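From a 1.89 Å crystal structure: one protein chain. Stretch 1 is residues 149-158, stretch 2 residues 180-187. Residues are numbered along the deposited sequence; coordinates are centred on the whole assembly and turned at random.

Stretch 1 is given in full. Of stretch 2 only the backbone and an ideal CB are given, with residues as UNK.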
# COMPACT_ATOMS: atom_id res chain seq x y z
N VAL C 149 -2.53 1.76 -27.56
CA VAL C 149 -1.38 0.89 -27.49
C VAL C 149 -0.23 1.81 -27.03
O VAL C 149 -0.20 3.00 -27.35
CB VAL C 149 -1.07 0.21 -28.87
CG1 VAL C 149 -0.59 1.23 -29.92
CG2 VAL C 149 -0.05 -0.91 -28.72
N ALA C 150 0.68 1.27 -26.24
CA ALA C 150 1.89 2.00 -25.89
C ALA C 150 2.82 1.97 -27.10
O ALA C 150 3.14 0.88 -27.57
CB ALA C 150 2.59 1.35 -24.68
N LYS C 151 3.31 3.11 -27.55
CA LYS C 151 4.14 3.11 -28.75
C LYS C 151 5.43 3.87 -28.60
O LYS C 151 6.26 3.82 -29.51
CB LYS C 151 3.42 3.62 -30.01
CG LYS C 151 2.59 4.84 -29.81
CD LYS C 151 3.39 6.08 -29.83
CE LYS C 151 2.49 7.32 -30.06
NZ LYS C 151 3.44 8.48 -30.01
N SER C 152 5.59 4.63 -27.51
CA SER C 152 6.92 5.24 -27.29
C SER C 152 7.31 5.08 -25.83
O SER C 152 6.45 5.08 -24.94
CB SER C 152 6.94 6.69 -27.71
OG SER C 152 6.40 6.88 -29.04
N ALA C 153 8.62 4.93 -25.56
CA ALA C 153 9.09 4.81 -24.19
C ALA C 153 9.03 6.14 -23.51
O ALA C 153 9.17 7.18 -24.17
CB ALA C 153 10.51 4.22 -24.14
N GLY C 154 8.79 6.14 -22.19
CA GLY C 154 8.75 7.34 -21.42
C GLY C 154 7.54 7.41 -20.49
O GLY C 154 6.88 6.39 -20.25
N SER C 155 7.28 8.60 -20.01
CA SER C 155 6.26 8.84 -19.01
C SER C 155 5.21 9.75 -19.53
O SER C 155 5.53 10.80 -20.07
CB SER C 155 6.90 9.35 -17.70
OG SER C 155 5.80 9.76 -16.82
N GLU C 156 3.94 9.39 -19.34
CA GLU C 156 2.82 10.23 -19.82
C GLU C 156 1.76 10.41 -18.71
O GLU C 156 1.47 9.48 -18.01
CB GLU C 156 2.14 9.60 -21.05
CG GLU C 156 1.11 10.52 -21.71
CD GLU C 156 0.48 9.97 -23.02
OE1 GLU C 156 0.82 8.85 -23.43
OE2 GLU C 156 -0.33 10.75 -23.62
N TYR C 157 1.22 11.60 -18.61
CA TYR C 157 0.01 11.82 -17.86
C TYR C 157 -1.15 12.00 -18.86
O TYR C 157 -1.03 12.78 -19.76
CB TYR C 157 0.11 13.01 -16.90
CG TYR C 157 1.35 13.02 -16.00
CD1 TYR C 157 2.15 11.87 -15.80
CD2 TYR C 157 1.75 14.18 -15.33
CE1 TYR C 157 3.34 11.91 -15.03
CE2 TYR C 157 2.92 14.20 -14.52
CZ TYR C 157 3.72 13.09 -14.39
OH TYR C 157 4.87 13.11 -13.56
N LEU C 158 -2.25 11.27 -18.64
CA LEU C 158 -3.47 11.29 -19.43
C LEU C 158 -4.63 11.91 -18.68
O LEU C 158 -4.78 11.68 -17.46
CB LEU C 158 -3.82 9.85 -19.70
CG LEU C 158 -2.62 9.24 -20.43
CD1 LEU C 158 -1.97 8.06 -19.72
CD2 LEU C 158 -2.99 8.97 -21.85
N UNK C 180 -10.22 13.60 -14.74
CA UNK C 180 -9.14 13.36 -13.79
C UNK C 180 -7.87 13.03 -14.58
O UNK C 180 -7.94 12.69 -15.81
CB UNK C 180 -9.50 12.23 -12.82
N UNK C 181 -6.73 13.13 -13.93
CA UNK C 181 -5.49 12.85 -14.57
C UNK C 181 -4.88 11.67 -13.91
O UNK C 181 -4.89 11.57 -12.66
CB UNK C 181 -4.55 14.06 -14.54
N UNK C 182 -4.32 10.77 -14.71
CA UNK C 182 -3.65 9.61 -14.23
C UNK C 182 -2.31 9.51 -14.92
O UNK C 182 -2.05 10.24 -15.88
CB UNK C 182 -4.49 8.35 -14.45
N UNK C 183 -1.47 8.59 -14.49
CA UNK C 183 -0.07 8.55 -14.92
C UNK C 183 0.32 7.14 -15.35
O UNK C 183 -0.10 6.12 -14.77
CB UNK C 183 0.85 9.03 -13.80
N UNK C 184 1.11 7.07 -16.42
CA UNK C 184 1.53 5.82 -16.97
C UNK C 184 2.95 6.01 -17.59
O UNK C 184 3.39 7.15 -17.82
CB UNK C 184 0.51 5.32 -18.00
N UNK C 185 3.68 4.91 -17.78
CA UNK C 185 5.00 4.86 -18.35
C UNK C 185 5.16 3.54 -19.09
O UNK C 185 4.58 2.52 -18.75
CB UNK C 185 6.07 5.03 -17.27
N UNK C 186 5.98 3.56 -20.11
CA UNK C 186 6.28 2.39 -20.86
C UNK C 186 7.76 2.28 -21.03
O UNK C 186 8.43 3.31 -21.11
CB UNK C 186 5.57 2.40 -22.21
N UNK C 187 8.24 1.03 -21.03
CA UNK C 187 9.63 0.71 -21.29
C UNK C 187 9.73 -0.21 -22.51
O UNK C 187 10.73 -0.02 -23.24
OXT UNK C 187 8.89 -1.15 -22.76
CB UNK C 187 10.27 0.06 -20.06

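The two stretches run antiparallel, at 161° between their N-to-C directions. G154, E156 and L158 each exchange a pair of N-H...O bonds with 186, 184 and 182, as in E156 N to 184 O at 2.8 Å. CB directions therefore alternate: 182, 184 and 186 share a face with E156 and L158, whereas 183 and 185 share one with S155 and Y157.

At 180 the CB points sideways and finds nothing of stretch 1 within 5.5 Å, so these atoms barely constrain the choice. It is W180, whose indole CD1 still stays 5.6 Å from L158 O.

Position 181 also points sideways, but its ideal CB lies 3.8 Å from L158 O and 5.3 Å from Y157 CB. Beta-branched or other apolar residues suit the extended backbone (-116/138). V181, with chi1 t, sets CG1 3.9 Å from Y157 CB.

The CB of 182 is 4.5 Å from L158 O, and the leucine side chain beside it offers an apolar surface; a large aliphatic or a flat aromatic could use it. W182, chi1 p, lays its ring against that surface: L158 CB is 3.8 Å from W182 CE2, and L158 CD1 sits over the six-membered ring, 3.8 Å from its centroid and 10° off the normal.

At 183 the CB is 3.7 Å from Y157 CD1, beside the tyrosine ring. A side chain with an aliphatic carbon at CG could cover the ring, so Leu, Met, Gln, Glu or Lys are all reasonable. Q183 puts CG over one face, 4.0 Å from the centroid of the Y157 ring.

For 184, L158 CD1 lies 4.1 Å from the ideal CB and E156 O 4.3 Å. A small or modest apolar residue fits this evidence. A184 packs its CB on L158 CD1 at 4.1 Å, while A184 O accepts a weak bond from a water, 3.0 Å from the water O, that also bonds S155 OG.

The CB of 185 is close to backbone, 3.4 Å from G154 O, and faces the same way as the short S155 side chain. Ala, Ser, Thr or Val would be plausible. A185 brings its CB to 4.5 Å from S155 CB.

At 186 the CB points at a methyl, A150 CB, 4.0 Å away, with S152 O at 3.9 Å; a small apolar residue is favoured. A186 makes that methyl-to-methyl contact.

Position 187 carries OXT and points away, leaving identity open; it is A187.

Stretch 2 180-187: WVWQAAAA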
# COMPACT_ATOMS: atom_id res chain seq x y z
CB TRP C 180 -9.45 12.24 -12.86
CG TRP C 180 -9.23 10.83 -13.39
CD1 TRP C 180 -8.09 10.08 -13.22
CD2 TRP C 180 -10.13 10.00 -14.11
NE1 TRP C 180 -8.24 8.88 -13.75
CE2 TRP C 180 -9.45 8.78 -14.38
CE3 TRP C 180 -11.43 10.14 -14.57
CZ2 TRP C 180 -10.04 7.71 -15.07
CZ3 TRP C 180 -12.02 9.10 -15.26
CH2 TRP C 180 -11.33 7.90 -15.52
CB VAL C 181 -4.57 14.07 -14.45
CG1 VAL C 181 -3.21 13.84 -15.01
CG2 VAL C 181 -5.23 15.28 -15.07
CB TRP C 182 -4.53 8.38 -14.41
CG TRP C 182 -5.09 8.09 -15.73
CD1 TRP C 182 -6.15 8.67 -16.33
CD2 TRP C 182 -4.67 7.02 -16.62
NE1 TRP C 182 -6.39 8.11 -17.57
CE2 TRP C 182 -5.53 7.07 -17.77
CE3 TRP C 182 -3.66 6.05 -16.56
CZ2 TRP C 182 -5.38 6.23 -18.83
CZ3 TRP C 182 -3.51 5.20 -17.62
CH2 TRP C 182 -4.37 5.29 -18.77
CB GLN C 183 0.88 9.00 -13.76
CG GLN C 183 0.46 10.28 -13.09
CD GLN C 183 1.26 10.62 -11.82
OE1 GLN C 183 1.56 9.76 -11.01
NE2 GLN C 183 1.58 11.90 -11.66
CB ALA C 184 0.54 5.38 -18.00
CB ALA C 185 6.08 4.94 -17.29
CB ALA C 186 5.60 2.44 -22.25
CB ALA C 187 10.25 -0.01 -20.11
O HOH W 1 4.10 8.18 -15.11
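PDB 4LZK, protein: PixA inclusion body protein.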